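Local structure of ATP-dependent DNA helicase uvsW (Enterobacteria phage T4, 1RIF) at residues Asp2-Phe7 / Lys78-Pro83; Ser107-Ile112 / Asp179-Ser184; Leu143-Leu148 / Met228-Glu233. The protein uses ATP hydrolysis to unwind duplex DNA in the 3'-5' direction and drive branch migration of Holliday junctions in phage recombination and repair. The protein carries 1 engineered substitution. All coordinates share one frame; numbering follows the deposited sequence.

Contact 1 of 3, residues Asp2-Phe7 / Lys78-Pro83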
loop_
_atom_site.group_PDB
_atom_site.type_symbol
_atom_site.label_atom_id
_atom_site.label_comp_id
_atom_site.label_asym_id
_atom_site.label_seq_id
_atom_site.Cartn_x
_atom_site.Cartn_y
_atom_site.Cartn_z
ATOM N N ASP A 2 28.568 -0.316 -8.803
ATOM C CA ASP A 2 28.243 -1.684 -8.406
ATOM C C ASP A 2 26.768 -1.971 -8.603
ATOM O O ASP A 2 26.392 -2.954 -9.242
ATOM C CB ASP A 2 28.605 -1.927 -6.940
ATOM C CG ASP A 2 30.087 -2.120 -6.733
ATOM O OD1 ASP A 2 30.661 -3.005 -7.404
ATOM O OD2 ASP A 2 30.674 -1.396 -5.903
ATOM N N ILE A 3 25.939 -1.096 -8.049
ATOM C CA ILE A 3 24.496 -1.244 -8.130
ATOM C C ILE A 3 23.827 0.068 -8.500
ATOM O O ILE A 3 24.087 1.097 -7.883
ATOM C CB ILE A 3 23.927 -1.714 -6.777
ATOM C CG1 ILE A 3 24.525 -3.070 -6.399
ATOM C CG2 ILE A 3 22.418 -1.790 -6.848
ATOM C CD1 ILE A 3 24.138 -3.540 -5.027
ATOM N N LYS A 4 22.974 0.026 -9.518
ATOM C CA LYS A 4 22.227 1.201 -9.959
ATOM C C LYS A 4 20.753 0.848 -9.891
ATOM O O LYS A 4 20.297 -0.064 -10.578
ATOM C CB LYS A 4 22.596 1.594 -11.398
ATOM C CG LYS A 4 23.869 2.425 -11.516
ATOM C CD LYS A 4 24.067 2.929 -12.938
ATOM C CE LYS A 4 25.276 3.858 -13.046
ATOM N NZ LYS A 4 25.704 4.084 -14.467
ATOM N N VAL A 5 20.008 1.558 -9.052
ATOM C CA VAL A 5 18.583 1.296 -8.904
ATOM C C VAL A 5 17.762 2.352 -9.646
ATOM O O VAL A 5 17.753 3.531 -9.284
ATOM C CB VAL A 5 18.197 1.243 -7.410
ATOM C CG1 VAL A 5 16.733 0.898 -7.256
ATOM C CG2 VAL A 5 19.049 0.202 -6.705
ATOM N N HIS A 6 17.079 1.913 -10.697
ATOM C CA HIS A 6 16.276 2.804 -11.519
ATOM C C HIS A 6 14.795 2.756 -11.216
ATOM O O HIS A 6 14.252 1.733 -10.807
ATOM C CB HIS A 6 16.461 2.484 -13.005
ATOM C CG HIS A 6 17.868 2.628 -13.488
ATOM N ND1 HIS A 6 18.789 1.604 -13.413
ATOM C CD2 HIS A 6 18.520 3.684 -14.028
ATOM C CE1 HIS A 6 19.949 2.025 -13.888
ATOM N NE2 HIS A 6 19.812 3.285 -14.266
ATOM N N PHE A 7 14.142 3.883 -11.440
ATOM C CA PHE A 7 12.718 3.968 -11.230
ATOM C C PHE A 7 12.076 3.094 -12.325
ATOM O O PHE A 7 12.605 2.988 -13.433
ATOM C CB PHE A 7 12.273 5.427 -11.368
ATOM C CG PHE A 7 10.829 5.656 -11.037
ATOM C CD1 PHE A 7 10.438 5.952 -9.732
ATOM C CD2 PHE A 7 9.852 5.554 -12.026
ATOM C CE1 PHE A 7 9.100 6.141 -9.418
ATOM C CE2 PHE A 7 8.510 5.741 -11.719
ATOM C CZ PHE A 7 8.136 6.036 -10.410
ATOM N N LYS A 78 28.707 -0.587 -3.639
ATOM C CA LYS A 78 28.453 0.836 -3.851
ATOM C C LYS A 78 27.258 0.938 -4.791
ATOM O O LYS A 78 27.255 0.313 -5.857
ATOM C CB LYS A 78 29.674 1.520 -4.490
ATOM C CG LYS A 78 30.916 1.602 -3.601
ATOM C CD LYS A 78 30.736 2.572 -2.428
ATOM C CE LYS A 78 29.809 2.027 -1.331
ATOM N NZ LYS A 78 29.603 2.992 -0.199
ATOM N N ALA A 79 26.246 1.718 -4.410
ATOM C CA ALA A 79 25.064 1.835 -5.254
ATOM C C ALA A 79 24.493 3.232 -5.475
ATOM O O ALA A 79 24.516 4.073 -4.581
ATOM C CB ALA A 79 23.982 0.926 -4.720
ATOM N N TRP A 80 23.983 3.456 -6.688
ATOM C CA TRP A 80 23.348 4.717 -7.085
ATOM C C TRP A 80 21.840 4.469 -7.134
ATOM O O TRP A 80 21.381 3.521 -7.777
ATOM C CB TRP A 80 23.802 5.169 -8.484
ATOM C CG TRP A 80 23.018 6.372 -9.012
ATOM C CD1 TRP A 80 23.178 7.682 -8.645
ATOM C CD2 TRP A 80 21.911 6.353 -9.937
ATOM N NE1 TRP A 80 22.242 8.473 -9.275
ATOM C CE2 TRP A 80 21.453 7.685 -10.073
ATOM C CE3 TRP A 80 21.262 5.340 -10.658
ATOM C CZ2 TRP A 80 20.375 8.031 -10.907
ATOM C CZ3 TRP A 80 20.184 5.687 -11.491
ATOM C CH2 TRP A 80 19.757 7.020 -11.604
ATOM N N ILE A 81 21.073 5.324 -6.466
ATOM C CA ILE A 81 19.629 5.168 -6.457
ATOM C C ILE A 81 18.965 6.315 -7.206
ATOM O O ILE A 81 19.187 7.483 -6.886
ATOM C CB ILE A 81 19.070 5.116 -5.011
ATOM C CG1 ILE A 81 19.709 3.957 -4.240
ATOM C CG2 ILE A 81 17.561 4.930 -5.043
ATOM C CD1 ILE A 81 21.167 4.177 -3.894
ATOM N N ASP A 82 18.162 5.973 -8.210
ATOM C CA ASP A 82 17.461 6.976 -8.998
ATOM C C ASP A 82 16.816 7.938 -7.999
ATOM O O ASP A 82 16.071 7.520 -7.102
ATOM C CB ASP A 82 16.396 6.296 -9.862
ATOM C CG ASP A 82 15.788 7.230 -10.887
ATOM O OD1 ASP A 82 15.724 8.449 -10.613
ATOM O OD2 ASP A 82 15.355 6.744 -11.954
ATOM N N PRO A 83 17.108 9.242 -8.122
ATOM C CA PRO A 83 16.529 10.220 -7.194
ATOM C C PRO A 83 14.996 10.235 -7.162
ATOM O O PRO A 83 14.392 10.600 -6.149
ATOM C CB PRO A 83 17.127 11.539 -7.673
ATOM C CG PRO A 83 17.289 11.308 -9.144
ATOM C CD PRO A 83 17.870 9.919 -9.185
#

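Contact 2 of 3, residues Ser107-Ile112 / Asp179-Ser184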
loop_
_atom_site.group_PDB
_atom_site.type_symbol
_atom_site.label_atom_id
_atom_site.label_comp_id
_atom_site.label_asym_id
_atom_site.label_seq_id
_atom_site.Cartn_x
_atom_site.Cartn_y
_atom_site.Cartn_z
ATOM N N SER A 107 -19.548 14.326 12.904
ATOM C CA SER A 107 -19.941 13.074 13.530
ATOM C C SER A 107 -21.425 13.337 13.729
ATOM O O SER A 107 -21.832 13.924 14.734
ATOM C CB SER A 107 -19.255 12.899 14.880
ATOM O OG SER A 107 -19.406 11.569 15.345
ATOM N N GLY A 108 -22.231 12.915 12.762
ATOM C CA GLY A 108 -23.649 13.186 12.838
ATOM C C GLY A 108 -23.784 14.666 12.516
ATOM O O GLY A 108 -23.460 15.101 11.411
ATOM N N ASN A 109 -24.236 15.455 13.483
ATOM C CA ASN A 109 -24.393 16.891 13.267
ATOM C C ASN A 109 -23.405 17.666 14.115
ATOM O O ASN A 109 -23.378 18.891 14.082
ATOM C CB ASN A 109 -25.819 17.331 13.605
ATOM C CG ASN A 109 -26.852 16.688 12.699
ATOM O OD1 ASN A 109 -26.814 16.860 11.474
ATOM N ND2 ASN A 109 -27.783 15.935 13.295
ATOM N N LYS A 110 -22.596 16.941 14.877
ATOM C CA LYS A 110 -21.595 17.565 15.728
ATOM C C LYS A 110 -20.224 17.592 15.037
ATOM O O LYS A 110 -19.748 16.569 14.544
ATOM C CB LYS A 110 -21.506 16.813 17.061
ATOM C CG LYS A 110 -20.457 17.368 18.030
ATOM C CD LYS A 110 -20.797 17.059 19.501
ATOM C CE LYS A 110 -22.089 17.782 19.940
ATOM N NZ LYS A 110 -22.471 17.554 21.374
ATOM N N ARG A 111 -19.605 18.770 14.984
ATOM C CA ARG A 111 -18.288 18.892 14.380
ATOM C C ARG A 111 -17.277 18.259 15.326
ATOM O O ARG A 111 -17.411 18.353 16.546
ATOM C CB ARG A 111 -17.940 20.359 14.127
ATOM C CG ARG A 111 -18.600 20.927 12.875
ATOM C CD ARG A 111 -18.433 22.441 12.804
ATOM N NE ARG A 111 -17.370 22.914 11.905
ATOM C CZ ARG A 111 -16.230 22.278 11.661
ATOM N NH1 ARG A 111 -15.977 21.113 12.230
ATOM N NH2 ARG A 111 -15.326 22.828 10.867
ATOM N N ILE A 112 -16.279 17.596 14.751
ATOM C CA ILE A 112 -15.239 16.924 15.522
ATOM C C ILE A 112 -13.867 17.297 14.981
ATOM O O ILE A 112 -13.755 17.894 13.915
ATOM C CB ILE A 112 -15.387 15.387 15.437
ATOM C CG1 ILE A 112 -16.803 14.967 15.836
ATOM C CG2 ILE A 112 -14.375 14.708 16.353
ATOM C CD1 ILE A 112 -17.161 15.273 17.283
ATOM N N ASP A 179 -20.231 10.346 6.573
ATOM C CA ASP A 179 -20.603 10.927 7.863
ATOM C C ASP A 179 -19.654 12.074 8.213
ATOM O O ASP A 179 -20.079 13.100 8.761
ATOM C CB ASP A 179 -20.580 9.876 8.973
ATOM C CG ASP A 179 -21.118 10.408 10.296
ATOM O OD1 ASP A 179 -22.247 10.937 10.310
ATOM O OD2 ASP A 179 -20.417 10.294 11.325
ATOM N N TYR A 180 -18.374 11.897 7.891
ATOM C CA TYR A 180 -17.361 12.925 8.154
ATOM C C TYR A 180 -17.652 14.167 7.314
ATOM O O TYR A 180 -17.314 15.301 7.693
ATOM C CB TYR A 180 -15.971 12.402 7.784
ATOM C CG TYR A 180 -15.458 11.313 8.684
ATOM C CD1 TYR A 180 -14.845 10.182 8.151
ATOM C CD2 TYR A 180 -15.570 11.417 10.073
ATOM C CE1 TYR A 180 -14.357 9.181 8.972
ATOM C CE2 TYR A 180 -15.081 10.419 10.905
ATOM C CZ TYR A 180 -14.479 9.306 10.342
ATOM O OH TYR A 180 -13.991 8.310 11.150
ATOM N N ARG A 181 -18.270 13.910 6.162
ATOM C CA ARG A 181 -18.643 14.915 5.179
ATOM C C ARG A 181 -17.470 15.321 4.307
ATOM O O ARG A 181 -17.458 16.412 3.735
ATOM C CB ARG A 181 -19.259 16.140 5.848
ATOM C CG ARG A 181 -20.513 15.813 6.629
ATOM C CD ARG A 181 -21.268 17.062 7.014
ATOM N NE ARG A 181 -22.203 16.793 8.098
ATOM C CZ ARG A 181 -23.085 17.674 8.550
ATOM N NH1 ARG A 181 -23.149 18.877 8.001
ATOM N NH2 ARG A 181 -23.897 17.353 9.552
ATOM N N LEU A 182 -16.484 14.433 4.209
ATOM C CA LEU A 182 -15.322 14.680 3.362
ATOM C C LEU A 182 -15.627 14.137 1.958
ATOM O O LEU A 182 -14.975 14.506 0.980
ATOM C CB LEU A 182 -14.080 13.992 3.946
ATOM C CG LEU A 182 -13.598 14.531 5.298
ATOM C CD1 LEU A 182 -12.512 13.631 5.864
ATOM C CD2 LEU A 182 -13.089 15.954 5.127
ATOM N N PHE A 183 -16.637 13.274 1.878
ATOM C CA PHE A 183 -17.067 12.666 0.621
ATOM C C PHE A 183 -18.581 12.505 0.596
ATOM O O PHE A 183 -19.234 12.535 1.639
ATOM C CB PHE A 183 -16.453 11.261 0.437
ATOM C CG PHE A 183 -14.957 11.246 0.334
ATOM C CD1 PHE A 183 -14.165 11.303 1.477
ATOM C CD2 PHE A 183 -14.336 11.196 -0.913
ATOM C CE1 PHE A 183 -12.771 11.311 1.381
ATOM C CE2 PHE A 183 -12.943 11.203 -1.021
ATOM C CZ PHE A 183 -12.162 11.262 0.134
ATOM N N SER A 184 -19.128 12.326 -0.604
ATOM C CA SER A 184 -20.559 12.087 -0.792
ATOM C C SER A 184 -20.647 10.667 -1.371
ATOM O O SER A 184 -19.653 10.157 -1.899
ATOM C CB SER A 184 -21.152 13.090 -1.779
ATOM O OG SER A 184 -20.628 12.896 -3.076
HETATM O O HOH W 1 -22.324 14.143 9.142
#

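Contact 3 of 3, residues Leu143-Leu148 / Met228-Glu233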
loop_
_atom_site.group_PDB
_atom_site.type_symbol
_atom_site.label_atom_id
_atom_site.label_comp_id
_atom_site.label_asym_id
_atom_site.label_seq_id
_atom_site.Cartn_x
_atom_site.Cartn_y
_atom_site.Cartn_z
ATOM N N LEU A 143 -10.946 7.756 9.904
ATOM C CA LEU A 143 -10.703 9.185 9.709
ATOM C C LEU A 143 -9.324 9.389 9.096
ATOM O O LEU A 143 -9.130 10.296 8.284
ATOM C CB LEU A 143 -10.799 9.947 11.037
ATOM C CG LEU A 143 -10.626 11.478 10.963
ATOM C CD1 LEU A 143 -11.641 12.087 9.989
ATOM C CD2 LEU A 143 -10.804 12.079 12.344
ATOM N N ILE A 144 -8.365 8.550 9.489
ATOM C CA ILE A 144 -7.012 8.639 8.944
ATOM C C ILE A 144 -7.093 8.320 7.461
ATOM O O ILE A 144 -6.512 9.012 6.634
ATOM C CB ILE A 144 -6.053 7.636 9.630
ATOM C CG1 ILE A 144 -5.810 8.069 11.081
ATOM C CG2 ILE A 144 -4.748 7.551 8.845
ATOM C CD1 ILE A 144 -4.800 7.216 11.842
ATOM N N GLN A 145 -7.831 7.266 7.134
ATOM C CA GLN A 145 -8.015 6.857 5.749
ATOM C C GLN A 145 -8.793 7.913 4.949
ATOM O O GLN A 145 -8.469 8.192 3.794
ATOM C CB GLN A 145 -8.725 5.499 5.712
ATOM C CG GLN A 145 -7.802 4.345 6.078
ATOM C CD GLN A 145 -8.534 3.030 6.261
ATOM O OE1 GLN A 145 -9.199 2.822 7.273
ATOM N NE2 GLN A 145 -8.425 2.141 5.282
ATOM N N ALA A 146 -9.811 8.505 5.569
ATOM C CA ALA A 146 -10.615 9.548 4.917
ATOM C C ALA A 146 -9.760 10.777 4.611
ATOM O O ALA A 146 -9.869 11.361 3.537
ATOM C CB ALA A 146 -11.790 9.951 5.807
ATOM N N LEU A 147 -8.909 11.168 5.553
ATOM C CA LEU A 147 -8.052 12.334 5.350
ATOM C C LEU A 147 -7.032 12.090 4.240
ATOM O O LEU A 147 -6.767 12.969 3.421
ATOM C CB LEU A 147 -7.353 12.709 6.661
ATOM C CG LEU A 147 -8.333 13.304 7.674
ATOM C CD1 LEU A 147 -7.645 13.602 8.994
ATOM C CD2 LEU A 147 -8.909 14.576 7.077
ATOM N N LEU A 148 -6.464 10.890 4.221
ATOM C CA LEU A 148 -5.501 10.504 3.202
ATOM C C LEU A 148 -6.156 10.536 1.812
ATOM O O LEU A 148 -5.566 11.051 0.864
ATOM C CB LEU A 148 -4.964 9.101 3.507
ATOM C CG LEU A 148 -3.930 9.023 4.625
ATOM C CD1 LEU A 148 -3.789 7.577 5.055
ATOM C CD2 LEU A 148 -2.600 9.589 4.153
ATOM N N MET A 228 -3.737 6.079 -5.390
ATOM C CA MET A 228 -3.581 5.798 -3.972
ATOM C C MET A 228 -4.353 4.535 -3.626
ATOM O O MET A 228 -5.423 4.291 -4.166
ATOM C CB MET A 228 -4.100 6.963 -3.127
ATOM C CG MET A 228 -4.023 6.720 -1.626
ATOM S SD MET A 228 -4.719 8.073 -0.634
ATOM C CE MET A 228 -3.357 9.256 -0.679
ATOM N N MET A 229 -3.793 3.729 -2.732
ATOM C CA MET A 229 -4.420 2.481 -2.295
ATOM C C MET A 229 -4.153 2.293 -0.805
ATOM O O MET A 229 -3.051 2.555 -0.317
ATOM C CB MET A 229 -3.858 1.290 -3.098
ATOM C CG MET A 229 -4.383 -0.095 -2.707
ATOM S SD MET A 229 -3.570 -0.867 -1.257
ATOM C CE MET A 229 -1.982 -1.303 -1.940
ATOM N N MET A 230 -5.182 1.848 -0.095
ATOM C CA MET A 230 -5.104 1.599 1.335
ATOM C C MET A 230 -5.718 0.242 1.669
ATOM O O MET A 230 -6.721 -0.170 1.069
ATOM C CB MET A 230 -5.883 2.663 2.112
ATOM C CG MET A 230 -5.390 4.080 1.982
ATOM S SD MET A 230 -6.678 5.196 2.574
ATOM C CE MET A 230 -6.944 6.210 1.144
ATOM N N ASN A 231 -5.121 -0.441 2.640
ATOM C CA ASN A 231 -5.630 -1.726 3.096
ATOM C C ASN A 231 -5.682 -1.699 4.626
ATOM O O ASN A 231 -4.646 -1.740 5.294
ATOM C CB ASN A 231 -4.735 -2.871 2.604
ATOM C CG ASN A 231 -5.209 -4.245 3.093
ATOM O OD1 ASN A 231 -6.392 -4.452 3.387
ATOM N ND2 ASN A 231 -4.288 -5.191 3.156
ATOM N N ASP A 232 -6.890 -1.588 5.169
ATOM C CA ASP A 232 -7.078 -1.573 6.612
ATOM C C ASP A 232 -6.998 -3.028 7.080
ATOM O O ASP A 232 -7.692 -3.881 6.545
ATOM C CB ASP A 232 -8.440 -0.954 6.956
ATOM C CG ASP A 232 -8.610 -0.694 8.444
ATOM O OD1 ASP A 232 -7.719 -0.074 9.060
ATOM O OD2 ASP A 232 -9.640 -1.110 9.007
ATOM N N GLU A 233 -6.148 -3.287 8.074
ATOM C CA GLU A 233 -5.908 -4.630 8.618
ATOM C C GLU A 233 -5.074 -5.384 7.592
ATOM O O GLU A 233 -5.377 -6.515 7.234
ATOM C CB GLU A 233 -7.219 -5.388 8.856
ATOM C CG GLU A 233 -8.121 -4.771 9.880
ATOM C CD GLU A 233 -7.518 -4.783 11.266
ATOM O OE1 GLU A 233 -6.424 -4.212 11.455
ATOM O OE2 GLU A 233 -8.141 -5.365 12.178
#

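Contact 1 of 3, residues Asp2-Phe7 / Lys78-Pro83
A parallel strand pair in the small N-terminal domain of UvsW joins strand 3-7 to strand 79-81. The two run side by side and almost parallel, 12° apart, with their axes 4.5 Å from each other. Ile3 pairs with Ala79, Lys4 with Trp80 and Val5 with Ile81. The backbone ladder is short. Trp80 N donates a hydrogen bond to Ile3 O at 2.6 Å. Val5 N reaches Trp80 O at 2.7 Å, nearly along the C=O axis. Asp82 N then meets Val5 O at 2.7 Å.

Aspartate side chains extend the pairing at both ends. At the start, Asp2 OD2 accepts from Lys78 N at 3.1 Å. At the far end Asp82 has CG anti to its backbone N (chi1 -170°), which carries OD2 up to Phe7 N at 3.1 Å. The donor comes from above the carboxylate plane. A side-chain oxygen thus replaces the next backbone acceptor of the ladder. The other oxygen, OD1, takes the amide of Gln84 in an Asx turn, so two bonds fix the rotation of this carboxylate.

On one face of the sheet Trp80, CG anti to its N, lays its six-membered ring beside the aliphatic start of Lys4. Its CZ3 edge points at the face of the His6 ring in an offset edge-to-face pair, centroids 5.4 Å apart. On the other face Ile3 CB and Ala79 CB are pressed together at 3.3 Å, tighter than usual.

Strand 79-81 is the outermost strand of a mixed four-stranded sheet. Strand 3-8 continues the sheet inward to the antiparallel strand 12-16, where Ile3 packs on Ile15 and Val5 on Val13, while Ile85 in the loop after strand 79-81 also touches Val5.

Contact 2 of 3, residues Ser107-Ile112 / Asp179-Ser184
The tip of a beta hairpin with a two-residue turn meets the C-terminal end of helix 167-180 here, at the surface of the ATP-binding helicase domain. Ser107 to Lys110 form a type II' turn, with Gly108 at positive phi. Two backbone bonds between Ser107 and Lys110 close it.

The close part centres on Gly108, where both polar backbone atoms are used. Its N donates to Asp179 OD1 at 3.2 Å, on the syn lone pair. A second, weak bond goes from the same N to OD2. Asp179 has CG anti to its backbone N (chi1 -173°), and this brings the carboxylate across to the turn. Gly108 O accepts from Arg181 NH2 at 3.0 Å, on a carbonyl lone pair and close to the guanidinium plane. Arg181 is the first residue to leave the helix. Its chain runs extended from CG to NE and so spans the gap. One water bridges the turn and the helix end. It lies in the guanidinium plane and accepts from Arg181 NE at 2.9 Å. It also lies 2.7 Å from Gly108 O and 2.5 Å from Asp179 O.

The looser side is that of Asn109. Its OD1 comes only to 3.5 Å from Arg181 NH2, its amide turned almost at right angles to the guanidinium. Most touching residues here are exposed. Tyr106 adds a cation-pi contact to Arg181.

An acid and a base therefore grip one glycine through its N-H and its C=O, which probably polarises the turn. The carboxylate at the helix C-terminus would be disfavoured by the helix dipole, and the nearby Arg181 may partly offset this.

Contact 3 of 3, residues Leu143-Leu148 / Met228-Glu233
Two flat groups meet at the C-terminal end of the strand, the Gln145 amide and the Asp232 carboxylate. Their planes are 37° apart and the side chains cross at about a right angle. The amide end lies against the aliphatic part of Asp232, with Gln145 CD 4.0 Å from Asp232 CB. Gln145 puts CG beside its backbone N (chi1 -75°) and stays extended beyond it, so it reaches out from the helix to the strand. OD1 of Asp232 forms a salt bridge with NH1 of Arg141, probably the engineered residue.

Next along the strand, Met230 lies along the aliphatic part of Gln145. The two slide past each other in opposite directions. Met230 SD sits 3.8 Å from Gln145 CB, and Met230 CE is 3.6 Å from Gln145 O.

This is the packing of the P-loop helix on the strand that leads into the predicted DEAH-box motif (Asp-Glu-Cys-His here), the Walker A and Walker B elements of an SF2 helicase. Helix 143-148 runs antiparallel to strand 228-232, at 176°, with the axes 10.2 Å apart. The helix start and the strand end therefore lie together, which places Asp232 and Glu233 beside the predicted ATP-binding loop.

Further toward the start of the strand, Leu148 CB touches Met228 SD at 4.3 Å and Met230 CE at 4.2 Å. Met228 is extended to SD, then bends at chi3, which turns CE to 3.2 Å from Leu148 O. On the side away from the strand Ala146 packs on Phe177 and Tyr180 of helix 167-180; Leu148 also touches Leu126 of helix 116-128.

Contact 3 is the buried one of the three. It joins a helix to a central strand of the seven-stranded parallel sheet, mostly through apolar side chains and sulphur. Contacts 1 and 2 lie at the surface, on opposite sides of the centre of the chain, with centres 45 Å apart, and both depend on hydrogen bonds. Contact 1 belongs to the separate N-terminal domain and is backbone pairing; contact 2 relies on charged side chains and water. Contacts 2 and 3 share the ATP-binding domain, their centres 17 Å apart. They touch directly, since Tyr180, Leu182 and Phe183 pack on the helix that holds Leu143 and Ala146.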